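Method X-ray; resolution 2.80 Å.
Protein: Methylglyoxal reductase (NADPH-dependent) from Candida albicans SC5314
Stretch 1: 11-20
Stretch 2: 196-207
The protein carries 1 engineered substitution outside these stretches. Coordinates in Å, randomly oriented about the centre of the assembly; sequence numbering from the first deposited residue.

Stretch 1, residues 11-20: GFIAQHVVKQ
Stretch 2 196-207: FVFGPQSFGSEI

Stretch 1 is helical from Ala 14 through Gln 20, and the helix continues later in the chain; residues 196-198 form a strand that opens into a loop and then a 3-10 segment at 204-206. Helix and strand axes approach no closer than 11.1 Å, at 56° between their N-to-C directions. Of the 554 Å² buried, Ser 202 gives 88 Å², the largest share in its stretch. Register is set by CA-CA distances of 6.5 Å for Phe 12 to Gln 201 and 5.8 Å for His 16 to Ser 202, one helical turn apart.

Phe 12 starts sideways, but chi1 t (176°) with chi2 47° carries its ring to the loop. A flat aromatic suits this mixed site: CE2 lies 3.6 Å from Val 197 CG1, an apolar contact, while C-H groups at the ring edge meet carbonyls, CZ to Gly 199 O and CE1 to Pro 200 O, both 3.4 Å. Val 197, chi1 t, points toward the helix. Gly 199 has phi/psi 116/165, where a CB would jam against the preceding carbonyl O.

His 16 (chi1 -81°, m; chi2 -69°) offers both an edge N-H and a face: NE2 donates to Pro 200 O at 2.9 Å and 151°, and one face receives Ser 202, whose CB sits 4.1 Å from the ring centroid of His 16, 15° off the normal. That small side chain (chi1 m) points toward the helix, with OG 3.3 Å from Gln 15 CB. Water 1 bridges the backbones, donating to Phe 12 O (2.9 Å) and accepting from Ser 202 N (3.0 Å).

Lys 19, t, t, m with chi4 off-well at -136°, is long enough to bring NZ to Ser 202 O (3.1 Å, hydrogen bond) and 4.8 Å from the ring centroid of Phe 203, 18° off its normal: a cation-pi contact. Gln 15 (m, t, chi3 2°) sets OE1 3.5 Å from Phe 203 CD2 at the ring edge; its NE2 donates weakly to OE2 of poorly ordered Glu 206 (3.5 Å, 156°).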

# COMPACT_ATOMS: atom_id res chain seq x y z
N GLY A 11 -9.42 1.10 -4.36
CA GLY A 11 -7.98 1.06 -4.56
C GLY A 11 -7.44 -0.37 -4.64
O GLY A 11 -8.13 -1.36 -4.37
N PHE A 12 -6.16 -0.46 -5.00
CA PHE A 12 -5.50 -1.74 -5.28
C PHE A 12 -5.39 -2.61 -4.03
O PHE A 12 -5.89 -3.74 -3.99
CB PHE A 12 -4.12 -1.44 -5.87
CG PHE A 12 -3.27 -2.65 -6.12
CD1 PHE A 12 -3.78 -3.77 -6.77
CD2 PHE A 12 -1.93 -2.62 -5.78
CE1 PHE A 12 -2.97 -4.87 -7.03
CE2 PHE A 12 -1.11 -3.71 -6.02
CZ PHE A 12 -1.62 -4.83 -6.65
N ILE A 13 -4.72 -2.11 -2.99
CA ILE A 13 -4.70 -2.85 -1.73
C ILE A 13 -6.11 -2.99 -1.18
O ILE A 13 -6.48 -4.04 -0.65
CB ILE A 13 -3.78 -2.15 -0.71
CG1 ILE A 13 -2.34 -2.02 -1.25
CG2 ILE A 13 -3.83 -2.87 0.58
CD1 ILE A 13 -1.43 -1.20 -0.33
N ALA A 14 -6.94 -1.94 -1.33
CA ALA A 14 -8.19 -1.88 -0.59
C ALA A 14 -9.15 -2.99 -1.02
O ALA A 14 -9.72 -3.70 -0.18
CB ALA A 14 -8.84 -0.51 -0.75
N GLN A 15 -9.35 -3.14 -2.34
CA GLN A 15 -10.19 -4.22 -2.83
C GLN A 15 -9.81 -5.56 -2.21
O GLN A 15 -10.68 -6.37 -1.88
CB GLN A 15 -10.11 -4.29 -4.36
CG GLN A 15 -10.61 -3.04 -5.06
CD GLN A 15 -11.11 -3.30 -6.48
OE1 GLN A 15 -11.11 -4.44 -6.96
NE2 GLN A 15 -11.52 -2.24 -7.16
N HIS A 16 -8.51 -5.79 -2.03
CA HIS A 16 -8.08 -7.04 -1.43
C HIS A 16 -8.47 -7.11 0.04
O HIS A 16 -8.96 -8.15 0.51
CB HIS A 16 -6.58 -7.19 -1.61
CG HIS A 16 -6.18 -7.70 -2.96
ND1 HIS A 16 -6.46 -8.99 -3.37
CD2 HIS A 16 -5.56 -7.10 -4.00
CE1 HIS A 16 -6.01 -9.16 -4.60
NE2 HIS A 16 -5.46 -8.03 -5.01
N VAL A 17 -8.30 -6.00 0.77
CA VAL A 17 -8.77 -5.94 2.15
C VAL A 17 -10.27 -6.24 2.21
O VAL A 17 -10.74 -7.03 3.04
CB VAL A 17 -8.43 -4.57 2.75
CG1 VAL A 17 -9.23 -4.33 4.03
CG2 VAL A 17 -6.92 -4.46 3.01
N VAL A 18 -11.03 -5.62 1.31
CA VAL A 18 -12.48 -5.80 1.31
C VAL A 18 -12.83 -7.27 1.11
O VAL A 18 -13.64 -7.84 1.85
CB VAL A 18 -13.12 -4.91 0.22
CG1 VAL A 18 -14.54 -5.34 -0.07
CG2 VAL A 18 -13.11 -3.46 0.69
N LYS A 19 -12.24 -7.90 0.09
CA LYS A 19 -12.47 -9.32 -0.17
C LYS A 19 -12.15 -10.16 1.06
O LYS A 19 -12.93 -11.03 1.46
CB LYS A 19 -11.63 -9.78 -1.36
CG LYS A 19 -11.88 -11.22 -1.76
CD LYS A 19 -10.83 -11.76 -2.71
CE LYS A 19 -10.71 -10.90 -3.99
NZ LYS A 19 -10.62 -11.70 -5.27
N GLN A 20 -11.00 -9.92 1.68
CA GLN A 20 -10.65 -10.70 2.86
C GLN A 20 -11.57 -10.39 4.04
O GLN A 20 -11.98 -11.31 4.76
CB GLN A 20 -9.20 -10.49 3.24
CG GLN A 20 -8.23 -10.81 2.12
CD GLN A 20 -6.85 -11.00 2.66
OE1 GLN A 20 -6.68 -11.23 3.86
NE2 GLN A 20 -5.85 -10.90 1.79
N PHE A 196 7.61 -1.74 -2.31
CA PHE A 196 6.89 -1.79 -3.58
C PHE A 196 5.88 -2.93 -3.57
O PHE A 196 6.23 -4.08 -3.28
CB PHE A 196 7.84 -1.96 -4.76
CG PHE A 196 8.74 -0.80 -4.98
CD1 PHE A 196 8.24 0.40 -5.50
CD2 PHE A 196 10.10 -0.89 -4.67
CE1 PHE A 196 9.09 1.48 -5.70
CE2 PHE A 196 10.95 0.19 -4.87
CZ PHE A 196 10.45 1.37 -5.38
N VAL A 197 4.63 -2.62 -3.88
CA VAL A 197 3.56 -3.60 -3.78
C VAL A 197 3.32 -4.24 -5.15
O VAL A 197 2.91 -3.57 -6.10
CB VAL A 197 2.27 -2.95 -3.25
CG1 VAL A 197 1.20 -3.99 -3.22
CG2 VAL A 197 2.50 -2.36 -1.87
N PHE A 198 3.59 -5.54 -5.24
CA PHE A 198 3.37 -6.34 -6.43
C PHE A 198 2.12 -7.18 -6.22
O PHE A 198 1.52 -7.19 -5.15
CB PHE A 198 4.57 -7.26 -6.71
CG PHE A 198 5.81 -6.54 -7.11
CD1 PHE A 198 5.76 -5.24 -7.56
CD2 PHE A 198 7.04 -7.18 -7.04
CE1 PHE A 198 6.91 -4.57 -7.93
CE2 PHE A 198 8.22 -6.52 -7.41
CZ PHE A 198 8.15 -5.21 -7.86
N GLY A 199 1.75 -7.94 -7.25
CA GLY A 199 0.68 -8.89 -7.13
C GLY A 199 -0.49 -8.54 -8.02
O GLY A 199 -0.59 -7.43 -8.54
N PRO A 200 -1.39 -9.50 -8.22
CA PRO A 200 -2.54 -9.27 -9.10
C PRO A 200 -3.58 -8.36 -8.46
O PRO A 200 -3.65 -8.21 -7.24
CB PRO A 200 -3.10 -10.67 -9.29
CG PRO A 200 -2.84 -11.28 -7.90
CD PRO A 200 -1.46 -10.82 -7.56
N GLN A 201 -4.44 -7.79 -9.31
CA GLN A 201 -5.65 -7.13 -8.82
C GLN A 201 -6.71 -8.14 -8.38
O GLN A 201 -6.74 -9.29 -8.82
CB GLN A 201 -6.23 -6.23 -9.90
CG GLN A 201 -5.19 -5.38 -10.56
CD GLN A 201 -5.71 -4.02 -10.87
OE1 GLN A 201 -6.33 -3.81 -11.91
NE2 GLN A 201 -5.47 -3.08 -9.96
N SER A 202 -7.60 -7.70 -7.50
CA SER A 202 -8.63 -8.61 -7.00
C SER A 202 -9.48 -9.17 -8.12
O SER A 202 -10.05 -10.27 -8.00
CB SER A 202 -9.52 -7.92 -5.97
OG SER A 202 -8.76 -7.19 -5.03
N PHE A 203 -9.57 -8.45 -9.23
CA PHE A 203 -10.45 -8.78 -10.33
C PHE A 203 -9.72 -8.52 -11.63
O PHE A 203 -9.12 -7.45 -11.81
CB PHE A 203 -11.74 -7.97 -10.21
CG PHE A 203 -12.54 -8.29 -8.97
CD1 PHE A 203 -13.36 -9.41 -8.93
CD2 PHE A 203 -12.43 -7.51 -7.83
CE1 PHE A 203 -14.09 -9.73 -7.78
CE2 PHE A 203 -13.14 -7.83 -6.67
CZ PHE A 203 -13.98 -8.94 -6.64
N GLY A 204 -9.75 -9.50 -12.53
CA GLY A 204 -9.17 -9.34 -13.84
C GLY A 204 -9.84 -8.27 -14.67
O GLY A 204 -9.22 -7.72 -15.58
N SER A 205 -11.10 -7.96 -14.36
CA SER A 205 -11.81 -6.88 -15.04
C SER A 205 -11.01 -5.59 -15.04
O SER A 205 -10.96 -4.86 -16.05
CB SER A 205 -13.16 -6.65 -14.37
OG SER A 205 -13.74 -7.89 -13.94
N GLU A 206 -10.34 -5.30 -13.92
CA GLU A 206 -9.76 -3.99 -13.64
C GLU A 206 -8.54 -3.65 -14.50
O GLU A 206 -8.12 -2.48 -14.50
CB GLU A 206 -9.40 -3.92 -12.15
CG GLU A 206 -10.56 -4.17 -11.17
CD GLU A 206 -11.73 -3.18 -11.35
OE1 GLU A 206 -12.56 -3.42 -12.25
OE2 GLU A 206 -11.80 -2.16 -10.61
N ILE A 207 -7.98 -4.62 -15.24
CA ILE A 207 -6.70 -4.38 -15.90
C ILE A 207 -6.89 -3.44 -17.07
O ILE A 207 -7.74 -3.65 -17.95
CB ILE A 207 -6.02 -5.68 -16.33
CG1 ILE A 207 -5.40 -6.36 -15.12
CG2 ILE A 207 -4.89 -5.39 -17.28
CD1 ILE A 207 -6.31 -7.33 -14.46
O HOH W 1 -7.25 -4.98 -6.28